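PDB 4IND: C381 turret protein, which forms the turrets of the Sulfolobus turreted icosahedral virus, folding into three jelly-roll domains in tandem and assembling as a pentamer. Local coordinates for residues A[266-271]-A[373-378]; A[73-78]-A[120-125]; A[312-317]-A[352-357]. All blocks are in the same frame, centred on the assembly; numbering follows the deposited sequence.

Contact 1 (A[266-271]-A[373-378]); sequences VENTNF and YEQIAG. With 2HP (dihydrogenphosphate ion), chain B.
Gln375 O is the best-held polar atom here, gripped by two backbone N-H groups. Glu267 N lies 2.8 Å from Gln375 O, nearly along the C=O axis but with its N-H bent to 135°; Asn268 N adds a longer, weak bond to the same oxygen. Past Asn268 the ladder is regular: Gln375 N returns a bond to Asn268 O at 2.9 Å, and Asn270 and Tyr373 exchange a pair.

Glu267 runs extended across Gln375, bringing OE2 to 3.4 Å from Gln375 CG, while OE1 meets Ala377 CB; the amide NE2 of Gln375 is held by Ser295. On the face of Gln375 and Asn268, the Tyr373 ring, with CG in the crowded position between the backbone N and the carbonyl carbon (chi1 72°), lies alongside Asn270, its CE2 3.7 Å from Asn270 CB. On the face of Thr269 and Glu374 one water joins Thr269 OG1 to Glu374 OE1; Glu374 OE2 is buried without a partner, while OE1 also makes a long, weak ion pair with Arg347 of a neighbouring subunit. Ile376 CD1 approaches O1 of the dihydrogenphosphate at 3.2 Å, and Lys231 and His296 hydrogen-bond the ion. Glu267 and Asn268 opposite Gln375 make a classic beta bulge between the first and last strands of the C-terminal jelly roll.

Contact 2 (A[73-78]-A[120-125]); sequences DELQEG and DIFTKE
Lys124 leaves the strand with CG anti to the backbone N (chi1 -175°), bends once at chi2 (68°), and then runs straight to its ammonium. This single kink lays the chain along the 73-78 loop: CG lies 3.7 Å from Leu75 O, and NZ ends near Asp73 O, with which it makes a weak hydrogen bond of 3.3 Å. Two waters strengthen the link. One accepts from Lys124 NZ and donates to Asp73 O; the other accepts from NZ and donates weakly to Glu74 OE2. That carboxylate oxygen stays 4.5 Å from Lys124 NZ, beyond salt-bridge range, and the stronger hydrogen bond of the ammonium goes to Asn128 O. Asp73 O also receives Leu75 N, closing an inverse gamma turn centred on Glu74.

The loop leads into strand 78-88, which pairs with strand 114-124 at the border of a four-stranded antiparallel sheet in the N-terminal jelly roll. Gly78 and Lys124 form a hydrogen-bonded pair there: Lys124 N reaches Gly78 O at 2.8 Å, nearly along the C=O axis, and Gly78 N approaches Lys124 O in the carbonyl plane, on a lone pair. Gly78 adopts backbone angles that leave little room for a side chain beside the preceding carbonyl oxygen, and this residue touches a bound dihydrogenphosphate.

Phe122 CG is also anti to its backbone N, and Leu75 CD1 meets the ring at its edge, 4.1 Å from Phe122 CE2. Glu77 CB comes within 3.3 Å of Lys124 O. A neighbouring subunit covers this region: its Lys21 pairs with Asp73, its Arg154 with Glu125, and its Arg83 donates to Leu75 O.

Contact 3 (A[312-317]-A[352-357]); sequences TQCQLQ and IQLVAN
Two central strands of a four-stranded antiparallel sheet, 311-319 and 351-358, meet here in the C-terminal jelly roll, a nucleoplasmin-like/VP domain. The ladder is straightest in its middle, where Gln315 N reaches Val355 O at 2.8 Å with an N-H...O angle of 175° and Val355 N answers to Gln315 O. Gln317 and Gln353 form the next hydrogen-bonded pair.

Their side chains repeat the link above the sheet. Gln353 CG takes the crowded position between the backbone N and the carbonyl carbon (chi1 66°), Gln317 CG lies anti to its carbonyl carbon, and the two amides cross nearly coplanar, 12° apart. Gln353 NE2 donates to Gln317 OE1 at 2.9 Å, each group lying in the plane of the other. The same OE1 packs 3.2 Å from Val355 CG2, while Gln317 NE2 is taken by Thr329. On the other flank of Val355, CG1 meets Gln313 NE2 at 3.5 Å; Gln313 NE2 donates to Gln315 OE1 from well above the carbonyl plane of Gln315, and Gln313 OE1 accepts from Gln282. Val355 is thus bordered by amides on two sides.

At the start of strand 311-319 the register breaks in a classic beta bulge, with Thr312 and Gln313 both opposite Asn357. Asn357 O accepts from Thr312 N at 2.9 Å and from Gln313 N, both above its carbonyl plane, and Thr312 OG1 adds a weak third bond.

The opposite face is apolar and turns into the jelly-roll sandwich. Leu316 CD1 packs 3.6 Å from Ile352 CG2, and Cys314 SG touches Leu354 CD1. Across the sandwich, Ile367 and Leu369 of strand 365-377 cover Cys314, Ala356 and Leu316.

Contacts 1 and 3 belong to the C-terminal jelly roll, one in each of its facing sheets; contact 3 is nested inside the chain loop that contact 1 closes, and strands 351-358 and 365-377 follow directly on one another. Contact 2 lies in a different jelly roll across the centre of the chain, its centre about 36 Å from that of contact 1. Contacts 1 and 2 are buried, each partly by a neighbouring subunit and near a dihydrogenphosphate, and their chemistry includes charges and waters. Contact 3, partly exposed and touched by no other chain, sets amides around Val355 on one face and apolar groups, Cys314 among them, on the face turned into the sandwich.

Contact 1 (A[266-271]-A[373-378])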
loop_
_atom_site.group_PDB
_atom_site.type_symbol
_atom_site.label_atom_id
_atom_site.label_comp_id
_atom_site.label_asym_id
_atom_site.label_seq_id
_atom_site.Cartn_x
_atom_site.Cartn_y
_atom_site.Cartn_z
ATOM N N VAL A 266 -20.418 -0.017 -2.853
ATOM C CA VAL A 266 -21.737 -0.259 -2.290
ATOM C C VAL A 266 -22.765 0.046 -3.368
ATOM O O VAL A 266 -23.004 1.210 -3.700
ATOM C CB VAL A 266 -21.977 0.608 -1.058
ATOM C CG1 VAL A 266 -23.388 0.373 -0.506
ATOM C CG2 VAL A 266 -20.929 0.303 0.008
ATOM N N GLU A 267 -23.355 -1.005 -3.932
ATOM C CA GLU A 267 -24.296 -0.829 -5.028
ATOM C C GLU A 267 -25.582 -0.173 -4.558
ATOM O O GLU A 267 -26.159 0.665 -5.247
ATOM C CB GLU A 267 -24.578 -2.174 -5.689
ATOM C CG GLU A 267 -23.312 -2.797 -6.240
ATOM C CD GLU A 267 -23.558 -4.111 -6.962
ATOM O OE1 GLU A 267 -22.740 -4.468 -7.837
ATOM O OE2 GLU A 267 -24.558 -4.793 -6.651
ATOM N N ASN A 268 -26.024 -0.558 -3.368
ATOM C CA ASN A 268 -27.186 0.073 -2.761
ATOM C C ASN A 268 -27.365 -0.361 -1.317
ATOM O O ASN A 268 -26.792 -1.353 -0.864
ATOM C CB ASN A 268 -28.458 -0.204 -3.570
ATOM C CG ASN A 268 -28.655 -1.676 -3.852
ATOM O OD1 ASN A 268 -28.956 -2.453 -2.960
ATOM N ND2 ASN A 268 -28.489 -2.068 -5.096
ATOM N N THR A 269 -28.157 0.402 -0.581
ATOM C CA THR A 269 -28.401 0.092 0.816
ATOM C C THR A 269 -29.903 0.185 0.953
ATOM O O THR A 269 -30.505 1.100 0.411
ATOM C CB THR A 269 -27.704 1.096 1.738
ATOM O OG1 THR A 269 -26.299 1.150 1.423
ATOM C CG2 THR A 269 -27.892 0.712 3.211
ATOM N N ASN A 270 -30.510 -0.784 1.630
ATOM C CA ASN A 270 -31.955 -0.927 1.600
ATOM C C ASN A 270 -32.521 -1.291 2.952
ATOM O O ASN A 270 -31.940 -2.095 3.687
ATOM C CB ASN A 270 -32.361 -2.001 0.590
ATOM C CG ASN A 270 -32.051 -1.599 -0.842
ATOM O OD1 ASN A 270 -32.726 -0.755 -1.420
ATOM N ND2 ASN A 270 -31.026 -2.202 -1.416
ATOM N N PHE A 271 -33.648 -0.666 3.266
ATOM C CA PHE A 271 -34.494 -1.052 4.368
ATOM C C PHE A 271 -35.604 -1.874 3.727
ATOM O O PHE A 271 -36.321 -1.386 2.850
ATOM C CB PHE A 271 -35.073 0.209 5.010
ATOM C CG PHE A 271 -36.027 -0.047 6.140
ATOM C CD1 PHE A 271 -35.638 0.199 7.454
ATOM C CD2 PHE A 271 -37.321 -0.494 5.901
ATOM C CE1 PHE A 271 -36.520 -0.008 8.521
ATOM C CE2 PHE A 271 -38.222 -0.707 6.963
ATOM C CZ PHE A 271 -37.818 -0.460 8.273
ATOM N N TYR A 373 -29.733 -3.650 4.960
ATOM C CA TYR A 373 -28.559 -4.353 4.436
ATOM C C TYR A 373 -27.952 -3.557 3.303
ATOM O O TYR A 373 -28.633 -2.720 2.681
ATOM C CB TYR A 373 -28.951 -5.741 3.930
ATOM C CG TYR A 373 -29.751 -5.712 2.650
ATOM C CD1 TYR A 373 -29.125 -5.781 1.415
ATOM C CD2 TYR A 373 -31.136 -5.613 2.672
ATOM C CE1 TYR A 373 -29.856 -5.758 0.239
ATOM C CE2 TYR A 373 -31.876 -5.589 1.498
ATOM C CZ TYR A 373 -31.225 -5.650 0.292
ATOM O OH TYR A 373 -31.938 -5.621 -0.876
ATOM N N GLU A 374 -26.682 -3.814 3.030
ATOM C CA GLU A 374 -26.023 -3.248 1.876
ATOM C C GLU A 374 -25.816 -4.364 0.870
ATOM O O GLU A 374 -25.556 -5.509 1.245
ATOM C CB GLU A 374 -24.648 -2.678 2.260
ATOM C CG GLU A 374 -24.653 -1.604 3.338
ATOM C CD GLU A 374 -23.236 -1.153 3.719
ATOM O OE1 GLU A 374 -23.078 -0.039 4.260
ATOM O OE2 GLU A 374 -22.274 -1.918 3.482
ATOM N N GLN A 375 -25.943 -4.038 -0.410
ATOM C CA GLN A 375 -25.494 -4.950 -1.468
ATOM C C GLN A 375 -24.173 -4.417 -1.991
ATOM O O GLN A 375 -24.072 -3.247 -2.382
ATOM C CB GLN A 375 -26.531 -5.021 -2.591
ATOM C CG GLN A 375 -26.088 -5.895 -3.765
ATOM C CD GLN A 375 -27.236 -6.228 -4.693
ATOM O OE1 GLN A 375 -28.323 -5.668 -4.578
ATOM N NE2 GLN A 375 -27.007 -7.158 -5.608
ATOM N N ILE A 376 -23.156 -5.272 -1.989
ATOM C CA ILE A 376 -21.801 -4.849 -2.266
ATOM C C ILE A 376 -21.274 -5.596 -3.476
ATOM O O ILE A 376 -21.499 -6.798 -3.613
ATOM C CB ILE A 376 -20.924 -5.103 -1.046
ATOM C CG1 ILE A 376 -21.472 -4.261 0.129
ATOM C CG2 ILE A 376 -19.465 -4.785 -1.351
ATOM C CD1 ILE A 376 -20.920 -4.624 1.478
ATOM N N ALA A 377 -20.585 -4.883 -4.367
ATOM C CA ALA A 377 -20.033 -5.528 -5.567
ATOM C C ALA A 377 -19.052 -6.609 -5.181
ATOM O O ALA A 377 -18.225 -6.422 -4.273
ATOM C CB ALA A 377 -19.365 -4.502 -6.493
ATOM N N GLY A 378 -19.125 -7.739 -5.892
ATOM C CA GLY A 378 -18.127 -8.797 -5.769
ATOM C C GLY A 378 -18.778 -10.125 -5.416
ATOM O O GLY A 378 -19.340 -10.279 -4.324
HETATM P P 2HP B . -16.726 -6.700 1.756
HETATM O O1 2HP B . -18.152 -6.250 1.867
HETATM O O2 2HP B . -16.549 -6.886 0.276
HETATM O O3 2HP B . -16.538 -8.037 2.552
HETATM O O4 2HP B . -15.737 -5.595 2.228
HETATM O O HOH W 1 -24.267 1.986 2.888
#

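Contact 2 (A[73-78]-A[120-125])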
loop_
_atom_site.group_PDB
_atom_site.type_symbol
_atom_site.label_atom_id
_atom_site.label_comp_id
_atom_site.label_asym_id
_atom_site.label_seq_id
_atom_site.Cartn_x
_atom_site.Cartn_y
_atom_site.Cartn_z
ATOM N N ASP A 73 9.903 -20.728 -21.680
ATOM C CA ASP A 73 10.997 -20.244 -20.841
ATOM C C ASP A 73 10.503 -19.782 -19.482
ATOM O O ASP A 73 9.344 -19.419 -19.336
ATOM C CB ASP A 73 11.679 -19.058 -21.536
ATOM C CG ASP A 73 12.283 -19.433 -22.862
ATOM O OD1 ASP A 73 11.513 -19.728 -23.819
ATOM O OD2 ASP A 73 13.528 -19.405 -22.950
ATOM N N GLU A 74 11.396 -19.793 -18.496
ATOM C CA GLU A 74 11.039 -19.413 -17.132
ATOM C C GLU A 74 10.900 -17.897 -16.951
ATOM O O GLU A 74 11.666 -17.295 -16.197
ATOM C CB GLU A 74 12.091 -19.911 -16.136
ATOM C CG GLU A 74 12.414 -21.375 -16.236
ATOM C CD GLU A 74 11.197 -22.256 -16.070
ATOM O OE1 GLU A 74 11.279 -23.437 -16.466
ATOM O OE2 GLU A 74 10.163 -21.773 -15.545
ATOM N N LEU A 75 9.951 -17.288 -17.647
ATOM C CA LEU A 75 9.594 -15.889 -17.412
ATOM C C LEU A 75 9.263 -15.702 -15.945
ATOM O O LEU A 75 8.888 -16.656 -15.245
ATOM C CB LEU A 75 8.362 -15.487 -18.218
ATOM C CG LEU A 75 8.427 -15.742 -19.713
ATOM C CD1 LEU A 75 7.178 -15.169 -20.344
ATOM C CD2 LEU A 75 9.653 -15.092 -20.262
ATOM N N GLN A 76 9.398 -14.472 -15.470
ATOM C CA GLN A 76 8.930 -14.143 -14.127
ATOM C C GLN A 76 7.468 -14.557 -14.039
ATOM O O GLN A 76 6.685 -14.304 -14.961
ATOM C CB GLN A 76 9.074 -12.645 -13.883
ATOM C CG GLN A 76 8.676 -12.235 -12.465
ATOM C CD GLN A 76 8.974 -10.780 -12.183
ATOM O OE1 GLN A 76 8.179 -9.898 -12.512
ATOM N NE2 GLN A 76 10.127 -10.517 -11.577
ATOM N N GLU A 77 7.086 -15.200 -12.940
ATOM C CA GLU A 77 5.708 -15.639 -12.793
ATOM C C GLU A 77 4.731 -14.454 -12.738
ATOM O O GLU A 77 5.077 -13.361 -12.293
ATOM C CB GLU A 77 5.555 -16.573 -11.584
ATOM C CG GLU A 77 6.180 -17.952 -11.839
ATOM C CD GLU A 77 5.757 -19.025 -10.833
ATOM O OE1 GLU A 77 5.484 -18.664 -9.666
ATOM O OE2 GLU A 77 5.708 -20.233 -11.209
ATOM N N GLY A 78 3.512 -14.673 -13.195
ATOM C CA GLY A 78 2.494 -13.631 -13.096
ATOM C C GLY A 78 1.568 -13.708 -14.281
ATOM O O GLY A 78 1.635 -14.653 -15.056
ATOM N N ASP A 120 -3.321 -10.813 -26.271
ATOM C CA ASP A 120 -3.421 -12.159 -25.735
ATOM C C ASP A 120 -3.157 -12.137 -24.244
ATOM O O ASP A 120 -2.656 -11.143 -23.689
ATOM C CB ASP A 120 -2.429 -13.087 -26.444
ATOM C CG ASP A 120 -2.952 -14.501 -26.581
ATOM O OD1 ASP A 120 -3.808 -14.897 -25.759
ATOM O OD2 ASP A 120 -2.533 -15.229 -27.525
ATOM N N ILE A 121 -3.509 -13.229 -23.583
ATOM C CA ILE A 121 -3.367 -13.285 -22.136
ATOM C C ILE A 121 -2.628 -14.571 -21.801
ATOM O O ILE A 121 -2.914 -15.630 -22.375
ATOM C CB ILE A 121 -4.723 -13.249 -21.454
ATOM C CG1 ILE A 121 -5.423 -11.921 -21.773
ATOM C CG2 ILE A 121 -4.558 -13.444 -19.942
ATOM C CD1 ILE A 121 -6.884 -11.873 -21.361
ATOM N N PHE A 122 -1.666 -14.485 -20.886
ATOM C CA PHE A 122 -0.820 -15.645 -20.589
ATOM C C PHE A 122 -0.494 -15.669 -19.119
ATOM O O PHE A 122 0.132 -14.744 -18.605
ATOM C CB PHE A 122 0.458 -15.590 -21.432
ATOM C CG PHE A 122 1.472 -16.683 -21.110
ATOM C CD1 PHE A 122 1.101 -18.021 -21.076
ATOM C CD2 PHE A 122 2.792 -16.361 -20.904
ATOM C CE1 PHE A 122 2.039 -19.026 -20.801
ATOM C CE2 PHE A 122 3.747 -17.349 -20.625
ATOM C CZ PHE A 122 3.365 -18.685 -20.584
ATOM N N THR A 123 -0.919 -16.729 -18.432
ATOM C CA THR A 123 -0.573 -16.878 -17.023
ATOM C C THR A 123 0.689 -17.700 -16.908
ATOM O O THR A 123 0.680 -18.885 -17.206
ATOM C CB THR A 123 -1.692 -17.586 -16.240
ATOM O OG1 THR A 123 -2.894 -16.814 -16.359
ATOM C CG2 THR A 123 -1.320 -17.703 -14.755
ATOM N N LYS A 124 1.779 -17.078 -16.469
ATOM C CA LYS A 124 2.993 -17.843 -16.199
ATOM C C LYS A 124 2.952 -18.405 -14.779
ATOM O O LYS A 124 3.371 -17.765 -13.810
ATOM C CB LYS A 124 4.260 -17.006 -16.445
ATOM C CG LYS A 124 5.551 -17.813 -16.280
ATOM C CD LYS A 124 5.635 -18.846 -17.419
ATOM C CE LYS A 124 6.675 -19.922 -17.134
ATOM N NZ LYS A 124 6.666 -20.961 -18.225
ATOM N N GLU A 125 2.449 -19.633 -14.670
ATOM C CA GLU A 125 2.488 -20.417 -13.445
ATOM C C GLU A 125 2.514 -21.890 -13.845
ATOM O O GLU A 125 2.040 -22.248 -14.920
ATOM C CB GLU A 125 1.242 -20.160 -12.579
ATOM C CG GLU A 125 1.301 -18.898 -11.707
ATOM C CD GLU A 125 0.153 -18.812 -10.684
ATOM O OE1 GLU A 125 -0.880 -19.499 -10.865
ATOM O OE2 GLU A 125 0.283 -18.058 -9.686
HETATM O O HOH W 2 6.939 -19.411 -20.575
HETATM O O HOH W 3 8.217 -23.237 -17.676
#

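Contact 3 (A[312-317]-A[352-357])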
loop_
_atom_site.group_PDB
_atom_site.type_symbol
_atom_site.label_atom_id
_atom_site.label_comp_id
_atom_site.label_asym_id
_atom_site.label_seq_id
_atom_site.Cartn_x
_atom_site.Cartn_y
_atom_site.Cartn_z
ATOM N N THR A 312 -42.698 -19.820 18.623
ATOM C CA THR A 312 -41.731 -20.691 19.288
ATOM C C THR A 312 -40.349 -20.634 18.652
ATOM O O THR A 312 -39.352 -20.999 19.275
ATOM C CB THR A 312 -42.202 -22.146 19.249
ATOM O OG1 THR A 312 -42.362 -22.560 17.885
ATOM C CG2 THR A 312 -43.528 -22.296 19.981
ATOM N N GLN A 313 -40.297 -20.194 17.401
ATOM C CA GLN A 313 -39.026 -20.072 16.711
ATOM C C GLN A 313 -39.032 -18.879 15.783
ATOM O O GLN A 313 -39.991 -18.648 15.055
ATOM C CB GLN A 313 -38.699 -21.338 15.916
ATOM C CG GLN A 313 -37.396 -21.231 15.112
ATOM C CD GLN A 313 -37.120 -22.457 14.253
ATOM O OE1 GLN A 313 -38.041 -23.179 13.860
ATOM N NE2 GLN A 313 -35.842 -22.697 13.958
ATOM N N CYS A 314 -37.949 -18.120 15.816
ATOM C CA CYS A 314 -37.809 -16.989 14.924
ATOM C C CYS A 314 -36.328 -16.680 14.825
ATOM O O CYS A 314 -35.793 -15.922 15.637
ATOM C CB CYS A 314 -38.605 -15.790 15.455
ATOM S SG CYS A 314 -38.683 -14.402 14.296
ATOM N N GLN A 315 -35.667 -17.313 13.854
ATOM C CA GLN A 315 -34.232 -17.156 13.658
ATOM C C GLN A 315 -33.921 -16.606 12.276
ATOM O O GLN A 315 -34.399 -17.131 11.263
ATOM C CB GLN A 315 -33.522 -18.496 13.844
ATOM C CG GLN A 315 -33.660 -19.065 15.241
ATOM C CD GLN A 315 -33.112 -20.464 15.353
ATOM O OE1 GLN A 315 -33.174 -21.245 14.406
ATOM N NE2 GLN A 315 -32.570 -20.792 16.517
ATOM N N LEU A 316 -33.118 -15.547 12.241
ATOM C CA LEU A 316 -32.562 -15.056 10.992
ATOM C C LEU A 316 -31.291 -15.858 10.712
ATOM O O LEU A 316 -30.439 -16.020 11.604
ATOM C CB LEU A 316 -32.236 -13.568 11.113
ATOM C CG LEU A 316 -31.882 -12.854 9.814
ATOM C CD1 LEU A 316 -33.054 -12.934 8.846
ATOM C CD2 LEU A 316 -31.483 -11.417 10.087
ATOM N N GLN A 317 -31.171 -16.373 9.488
ATOM C CA GLN A 317 -30.012 -17.171 9.109
ATOM C C GLN A 317 -29.389 -16.652 7.825
ATOM O O GLN A 317 -30.081 -16.084 6.973
ATOM C CB GLN A 317 -30.414 -18.637 8.930
ATOM C CG GLN A 317 -31.228 -19.193 10.069
ATOM C CD GLN A 317 -31.426 -20.681 9.955
ATOM O OE1 GLN A 317 -31.689 -21.209 8.875
ATOM N NE2 GLN A 317 -31.285 -21.373 11.071
ATOM N N ILE A 352 -29.898 -14.850 2.694
ATOM C CA ILE A 352 -30.536 -14.645 3.996
ATOM C C ILE A 352 -31.903 -15.314 4.004
ATOM O O ILE A 352 -32.664 -15.168 3.052
ATOM C CB ILE A 352 -30.808 -13.165 4.257
ATOM C CG1 ILE A 352 -29.557 -12.341 4.020
ATOM C CG2 ILE A 352 -31.335 -12.953 5.673
ATOM C CD1 ILE A 352 -28.444 -12.691 4.946
ATOM N N GLN A 353 -32.227 -16.026 5.081
ATOM C CA GLN A 353 -33.568 -16.584 5.241
ATOM C C GLN A 353 -34.045 -16.442 6.691
ATOM O O GLN A 353 -33.244 -16.299 7.619
ATOM C CB GLN A 353 -33.615 -18.054 4.800
ATOM C CG GLN A 353 -32.790 -18.985 5.684
ATOM C CD GLN A 353 -32.744 -20.410 5.161
ATOM O OE1 GLN A 353 -32.965 -20.660 3.970
ATOM N NE2 GLN A 353 -32.465 -21.360 6.059
ATOM N N LEU A 354 -35.359 -16.444 6.869
ATOM C CA LEU A 354 -35.963 -16.439 8.197
ATOM C C LEU A 354 -36.631 -17.781 8.435
ATOM O O LEU A 354 -37.448 -18.243 7.623
ATOM C CB LEU A 354 -37.007 -15.337 8.315
ATOM C CG LEU A 354 -37.628 -15.168 9.701
ATOM C CD1 LEU A 354 -36.613 -14.590 10.674
ATOM C CD2 LEU A 354 -38.848 -14.272 9.623
ATOM N N VAL A 355 -36.269 -18.422 9.535
ATOM C CA VAL A 355 -36.881 -19.687 9.893
ATOM C C VAL A 355 -37.732 -19.422 11.121
ATOM O O VAL A 355 -37.243 -18.921 12.124
ATOM C CB VAL A 355 -35.829 -20.770 10.184
ATOM C CG1 VAL A 355 -36.508 -22.084 10.551
ATOM C CG2 VAL A 355 -34.919 -20.967 8.975
ATOM N N ALA A 356 -39.015 -19.742 11.038
ATOM C CA ALA A 356 -39.933 -19.402 12.107
ATOM C C ALA A 356 -40.953 -20.506 12.298
ATOM O O ALA A 356 -41.216 -21.291 11.385
ATOM C CB ALA A 356 -40.627 -18.075 11.812
ATOM N N ASN A 357 -41.521 -20.561 13.497
ATOM C CA ASN A 357 -42.542 -21.541 13.803
ATOM C C ASN A 357 -43.433 -21.003 14.914
ATOM O O ASN A 357 -43.000 -20.177 15.728
ATOM C CB ASN A 357 -41.907 -22.873 14.209
ATOM C CG ASN A 357 -42.889 -24.027 14.150
ATOM O OD1 ASN A 357 -44.079 -23.844 13.865
ATOM N ND2 ASN A 357 -42.395 -25.230 14.413
#